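Local atomic coordinates of hypothetical protein Cgl3021 (Corynebacterium glutamicum, PDB entry 2NSF), a protein that catalyses the mycothiol-dependent isomerisation of maleylpyruvate, as a zinc-binding enzyme with an N-terminal helical domain and a smaller C-terminal domain. Residues A[21-24]-A[25-28]; A[181-184]-A[185-189]. All coordinates share one frame; numbering follows the deposited sequence.

How the interactions relate
Both interactions are local turns of the chain that lie side by side, their centres about 10 Å apart. Interaction 1 is a surface turn in the N-terminal lead-in to helix 29-49, held mostly by a carboxylate and backbone amides. Interaction 2, nearer the centre of the chain, is the partly buried first turns of helix 183-199, where helical backbone bonds combine with isoleucine and leucine packing and one salt bridge on the more exposed side. The two touch through probable hydrogen bonds: Arg-187 NH2 lies 2.8 Å from Thr-22 O, and Thr-188 OG1 lies 2.8 Å from Phe-24 N. The N-terminal segment is thereby fastened to a helix of the C-terminal domain.

Interaction 1: A[21-24]-A[25-28]; sequences MTTF and HDLP
Asp-26 folds its side chain back over Thr-22 and Thr-23, and its carboxylate oxygen OD2 takes the backbone N-H of Thr-23 at 3.1 Å from that N. The bond is nearly straight (165° at the hydrogen) and reaches OD2 on its anti side, somewhat out of the carboxylate plane. With CG of Asp-26 beside its own backbone N (chi1 -53°), the acid lies back along the chain toward this amide. Thr-23 OG1 also comes within 3.0 Å of OD2, a weak bond at most. On the neighbouring residue, Thr-22 OG1 slides past the Asp-26 stem, 3.4 Å from CB. The backbone closes the other way, Asp-26 N bonding to Thr-23 O at 3.1 Å, so side chain and main chain tie the same two residues reciprocally. This is a short 3-10 turn ahead of helix 29-49, whose N-cap is Pro-28. One residue on, Leu-27 N donates to Phe-24 O at 3.1 Å. Phe-24, the buried member, packs its ring against Leu-35 and Trp-159; CD1 of Leu-27 only grazes its CD1 at 4.3 Å. The His-25 ring meets Trp-159 of helix 156-171 edge to face.

Interaction 2: A[181-184]-A[185-189]; sequences IPEV and ILRTL
Helix 183-199 starts with Pro-182 at the N-cap, and its first i to i+4 backbone bonds run from Leu-186 N to Pro-182 O (3.1 Å) and from Arg-187 N to Glu-183 O. Glu-183 and Arg-187, one turn apart, then pair through their side chains. Glu-183 runs out extended, while Arg-187 bends at chi3 (-54°) to bring NH1 back to OE2 at 2.7 Å. OE2 lies at the edge of the guanidinium, in its plane, but the carboxylate stands almost perpendicular to it (86°), and the hydrogen bond within this salt bridge is weak. One guanidinium face rests on the start of the helix, with CA of Val-184 3.6 Å from NH2. Ile-181, just ahead of the N-cap, folds over the first turn: its CB packs 3.8 Å from Leu-186 CD2, a hydrophobic staple, and the side chains of Ile-181 and Ile-185 cross at about a right angle, their CG2 atoms 3.5 Å apart. Trp-166 of helix 156-171 and Leu-35 of helix 29-49 meet Ile-185, whereas Leu-186 faces helix 232-239. Further along, Val-184 O is gripped twice, by the backbone N of Thr-188 and by its hydroxyl. Thr-188 OG1 approaches Val-184 O nearly end-on, at 2.7 Å.

Interaction 1: A[21-24]-A[25-28]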
ATOM      1  N   MET A  21       2.345 -21.400   3.042  1.00 53.22           N
ATOM      2  CA  MET A  21       1.945 -20.015   3.408  1.00 52.62           C
ATOM      3  C   MET A  21       1.479 -19.220   2.210  1.00 50.28           C
ATOM      4  O   MET A  21       2.225 -18.764   1.321  1.00 50.68           O
ATOM      5  CB  MET A  21       2.991 -19.232   4.158  1.00 54.98           C
ATOM      6  CG  MET A  21       4.032 -20.047   4.873  1.00 58.21           C
ATOM      7  SD  MET A  21       5.411 -20.261   3.748  1.00 62.88           S
ATOM      8  CE  MET A  21       6.297 -18.679   3.942  1.00 61.72           C
ATOM      9  N   THR A  22       0.189 -19.036   2.303  1.00 46.85           N
ATOM     10  CA  THR A  22      -0.578 -18.418   1.326  1.00 43.55           C
ATOM     11  C   THR A  22      -0.495 -16.892   1.251  1.00 38.98           C
ATOM     12  O   THR A  22      -0.034 -16.198   2.167  1.00 37.65           O
ATOM     13  CB  THR A  22      -2.021 -19.075   1.445  1.00 45.27           C
ATOM     14  OG1 THR A  22      -3.030 -18.190   1.022  1.00 47.70           O
ATOM     15  CG2 THR A  22      -2.257 -19.597   2.892  1.00 46.28           C
ATOM     16  N   THR A  23      -0.834 -16.407   0.064  1.00 35.05           N
ATOM     17  CA  THR A  23      -0.793 -14.994  -0.215  1.00 32.00           C
ATOM     18  C   THR A  23      -2.188 -14.438  -0.099  1.00 28.61           C
ATOM     19  O   THR A  23      -3.177 -15.170  -0.075  1.00 25.01           O
ATOM     20  CB  THR A  23      -0.299 -14.703  -1.644  1.00 32.56           C
ATOM     21  OG1 THR A  23      -1.322 -15.056  -2.582  1.00 33.24           O
ATOM     22  CG2 THR A  23       0.959 -15.495  -1.949  1.00 34.31           C
ATOM     23  N   PHE A  24      -2.241 -13.120  -0.039  1.00 25.87           N
ATOM     24  CA  PHE A  24      -3.489 -12.399   0.062  1.00 24.57           C
ATOM     25  C   PHE A  24      -4.423 -12.827  -1.066  1.00 24.87           C
ATOM     26  O   PHE A  24      -5.623 -13.012  -0.868  1.00 24.39           O
ATOM     27  CB  PHE A  24      -3.197 -10.906  -0.057  1.00 23.40           C
ATOM     28  CG  PHE A  24      -4.387 -10.033   0.161  1.00 21.58           C
ATOM     29  CD1 PHE A  24      -4.711  -9.585   1.433  1.00 21.78           C
ATOM     30  CD2 PHE A  24      -5.194  -9.660  -0.909  1.00 22.37           C
ATOM     31  CE1 PHE A  24      -5.824  -8.764   1.640  1.00 22.67           C
ATOM     32  CE2 PHE A  24      -6.306  -8.845  -0.717  1.00 21.72           C
ATOM     33  CZ  PHE A  24      -6.622  -8.397   0.560  1.00 21.34           C
ATOM     34  N   HIS A  25      -3.853 -12.991  -2.253  1.00 24.66           N
ATOM     35  CA  HIS A  25      -4.623 -13.351  -3.436  1.00 28.20           C
ATOM     36  C   HIS A  25      -5.345 -14.698  -3.382  1.00 30.28           C
ATOM     37  O   HIS A  25      -6.400 -14.857  -4.001  1.00 32.62           O
ATOM     38  CB  HIS A  25      -3.717 -13.286  -4.667  1.00 28.11           C
ATOM     39  CG  HIS A  25      -2.953 -12.001  -4.780  1.00 27.74           C
ATOM     40  ND1 HIS A  25      -3.571 -10.769  -4.828  1.00 28.34           N
ATOM     41  CD2 HIS A  25      -1.623 -11.756  -4.836  1.00 28.17           C
ATOM     42  CE1 HIS A  25      -2.654  -9.821  -4.905  1.00 28.72           C
ATOM     43  NE2 HIS A  25      -1.463 -10.393  -4.911  1.00 28.96           N
ATOM     44  N   ASP A  26      -4.792 -15.657  -2.644  1.00 32.07           N
ATOM     45  CA  ASP A  26      -5.395 -16.988  -2.528  1.00 33.64           C
ATOM     46  C   ASP A  26      -6.540 -17.013  -1.521  1.00 32.50           C
ATOM     47  O   ASP A  26      -7.299 -17.982  -1.456  1.00 32.00           O
ATOM     48  CB  ASP A  26      -4.358 -18.024  -2.083  1.00 36.92           C
ATOM     49  CG  ASP A  26      -3.121 -18.036  -2.953  1.00 40.35           C
ATOM     50  OD1 ASP A  26      -3.257 -18.157  -4.192  1.00 40.73           O
ATOM     51  OD2 ASP A  26      -2.008 -17.934  -2.390  1.00 42.77           O
ATOM     52  N   LEU A  27      -6.656 -15.957  -0.726  1.00 30.12           N
ATOM     53  CA  LEU A  27      -7.701 -15.887   0.285  1.00 28.86           C
ATOM     54  C   LEU A  27      -9.084 -15.696  -0.320  1.00 29.55           C
ATOM     55  O   LEU A  27      -9.227 -15.130  -1.407  1.00 27.88           O
ATOM     56  CB  LEU A  27      -7.427 -14.732   1.251  1.00 29.49           C
ATOM     57  CG  LEU A  27      -6.121 -14.757   2.043  1.00 30.20           C
ATOM     58  CD1 LEU A  27      -5.991 -13.474   2.852  1.00 30.49           C
ATOM     59  CD2 LEU A  27      -6.100 -15.973   2.954  1.00 30.46           C
ATOM     60  N   PRO A  28     -10.125 -16.190   0.368  1.00 30.41           N
ATOM     61  CA  PRO A  28     -11.489 -16.031  -0.141  1.00 31.16           C
ATOM     62  C   PRO A  28     -11.811 -14.538  -0.133  1.00 31.11           C
ATOM     63  O   PRO A  28     -11.289 -13.794   0.699  1.00 29.30           O
ATOM     64  CB  PRO A  28     -12.327 -16.805   0.872  1.00 32.05           C
ATOM     65  CG  PRO A  28     -11.389 -17.877   1.334  1.00 32.30           C
ATOM     66  CD  PRO A  28     -10.099 -17.114   1.514  1.00 30.94           C
TER

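Interaction 2: A[181-184]-A[185-189]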
ATOM      1  N   ILE A 181       1.036  -5.187  11.025  1.00 17.05           N
ATOM      2  CA  ILE A 181       0.452  -5.732   9.805  1.00 17.75           C
ATOM      3  C   ILE A 181       0.366  -7.249   9.752  1.00 18.34           C
ATOM      4  O   ILE A 181       1.367  -7.944   9.960  1.00 19.52           O
ATOM      5  CB  ILE A 181       1.237  -5.241   8.571  1.00 16.28           C
ATOM      6  CG1 ILE A 181       1.308  -3.711   8.588  1.00 16.25           C
ATOM      7  CG2 ILE A 181       0.572  -5.734   7.291  1.00 14.69           C
ATOM      8  CD1 ILE A 181       2.256  -3.130   7.553  1.00 16.88           C
ATOM      9  N   PRO A 182      -0.838  -7.786   9.479  1.00 18.80           N
ATOM     10  CA  PRO A 182      -1.043  -9.233   9.395  1.00 18.94           C
ATOM     11  C   PRO A 182       0.004  -9.869   8.488  1.00 20.32           C
ATOM     12  O   PRO A 182       0.316  -9.353   7.415  1.00 19.69           O
ATOM     13  CB  PRO A 182      -2.450  -9.348   8.827  1.00 20.25           C
ATOM     14  CG  PRO A 182      -3.141  -8.182   9.460  1.00 21.27           C
ATOM     15  CD  PRO A 182      -2.116  -7.070   9.304  1.00 20.13           C
ATOM     16  N   GLU A 183       0.543 -10.998   8.928  1.00 19.43           N
ATOM     17  CA  GLU A 183       1.572 -11.695   8.179  1.00 20.09           C
ATOM     18  C   GLU A 183       1.216 -11.989   6.719  1.00 18.96           C
ATOM     19  O   GLU A 183       2.068 -11.873   5.841  1.00 19.59           O
ATOM     20  CB  GLU A 183       1.929 -12.989   8.905  1.00 21.19           C
ATOM     21  CG  GLU A 183       3.113 -13.728   8.326  1.00 23.44           C
ATOM     22  CD  GLU A 183       3.504 -14.911   9.185  1.00 24.64           C
ATOM     23  OE1 GLU A 183       3.807 -14.695  10.376  1.00 23.20           O
ATOM     24  OE2 GLU A 183       3.505 -16.050   8.676  1.00 28.01           O
ATOM     25  N   VAL A 184      -0.029 -12.371   6.450  1.00 18.24           N
ATOM     26  CA  VAL A 184      -0.410 -12.676   5.076  1.00 19.67           C
ATOM     27  C   VAL A 184      -0.195 -11.454   4.182  1.00 19.14           C
ATOM     28  O   VAL A 184       0.180 -11.585   3.014  1.00 18.29           O
ATOM     29  CB  VAL A 184      -1.885 -13.164   4.984  1.00 20.49           C
ATOM     30  CG1 VAL A 184      -2.846 -12.036   5.335  1.00 22.21           C
ATOM     31  CG2 VAL A 184      -2.162 -13.710   3.589  1.00 22.51           C
ATOM     32  N   ILE A 185      -0.403 -10.264   4.734  1.00 18.50           N
ATOM     33  CA  ILE A 185      -0.195  -9.044   3.967  1.00 18.38           C
ATOM     34  C   ILE A 185       1.296  -8.767   3.813  1.00 17.71           C
ATOM     35  O   ILE A 185       1.750  -8.381   2.736  1.00 16.72           O
ATOM     36  CB  ILE A 185      -0.909  -7.846   4.628  1.00 20.82           C
ATOM     37  CG1 ILE A 185      -2.422  -7.996   4.429  1.00 20.99           C
ATOM     38  CG2 ILE A 185      -0.411  -6.531   4.026  1.00 18.72           C
ATOM     39  CD1 ILE A 185      -3.248  -6.973   5.161  1.00 22.60           C
ATOM     40  N   LEU A 186       2.066  -8.978   4.876  1.00 15.56           N
ATOM     41  CA  LEU A 186       3.509  -8.761   4.809  1.00 15.74           C
ATOM     42  C   LEU A 186       4.164  -9.725   3.814  1.00 16.85           C
ATOM     43  O   LEU A 186       5.034  -9.326   3.035  1.00 15.55           O
ATOM     44  CB  LEU A 186       4.149  -8.948   6.192  1.00 15.53           C
ATOM     45  CG  LEU A 186       3.851  -7.879   7.249  1.00 16.03           C
ATOM     46  CD1 LEU A 186       4.542  -8.250   8.553  1.00 18.17           C
ATOM     47  CD2 LEU A 186       4.349  -6.517   6.757  1.00 14.09           C
ATOM     48  N   ARG A 187       3.750 -10.991   3.842  1.00 16.41           N
ATOM     49  CA  ARG A 187       4.314 -11.982   2.928  1.00 19.56           C
ATOM     50  C   ARG A 187       4.012 -11.612   1.483  1.00 19.58           C
ATOM     51  O   ARG A 187       4.867 -11.751   0.606  1.00 18.41           O
ATOM     52  CB  ARG A 187       3.760 -13.382   3.210  1.00 21.77           C
ATOM     53  CG  ARG A 187       4.259 -14.018   4.500  1.00 27.80           C
ATOM     54  CD  ARG A 187       3.958 -15.517   4.510  1.00 29.84           C
ATOM     55  NE  ARG A 187       2.543 -15.793   4.268  1.00 30.82           N
ATOM     56  CZ  ARG A 187       1.639 -15.996   5.221  1.00 31.62           C
ATOM     57  NH1 ARG A 187       1.993 -15.966   6.499  1.00 32.96           N
ATOM     58  NH2 ARG A 187       0.374 -16.219   4.897  1.00 31.33           N
ATOM     59  N   THR A 188       2.793 -11.145   1.237  1.00 17.34           N
ATOM     60  CA  THR A 188       2.404 -10.764  -0.115  1.00 18.07           C
ATOM     61  C   THR A 188       3.186  -9.531  -0.567  1.00 17.19           C
ATOM     62  O   THR A 188       3.566  -9.425  -1.736  1.00 17.16           O
ATOM     63  CB  THR A 188       0.886 -10.499  -0.199  1.00 19.52           C
ATOM     64  OG1 THR A 188       0.180 -11.656   0.276  1.00 21.31           O
ATOM     65  CG2 THR A 188       0.469 -10.237  -1.649  1.00 18.67           C
ATOM     66  N   LEU A 189       3.440  -8.604   0.355  1.00 16.58           N
ATOM     67  CA  LEU A 189       4.209  -7.404   0.030  1.00 17.49           C
ATOM     68  C   LEU A 189       5.665  -7.743  -0.288  1.00 18.19           C
ATOM     69  O   LEU A 189       6.251  -7.194  -1.225  1.00 17.73           O
ATOM     70  CB  LEU A 189       4.184  -6.404   1.195  1.00 17.35           C
ATOM     71  CG  LEU A 189       2.926  -5.566   1.415  1.00 18.74           C
ATOM     72  CD1 LEU A 189       3.071  -4.760   2.713  1.00 17.12           C
ATOM     73  CD2 LEU A 189       2.722  -4.635   0.221  1.00 19.57           C
TER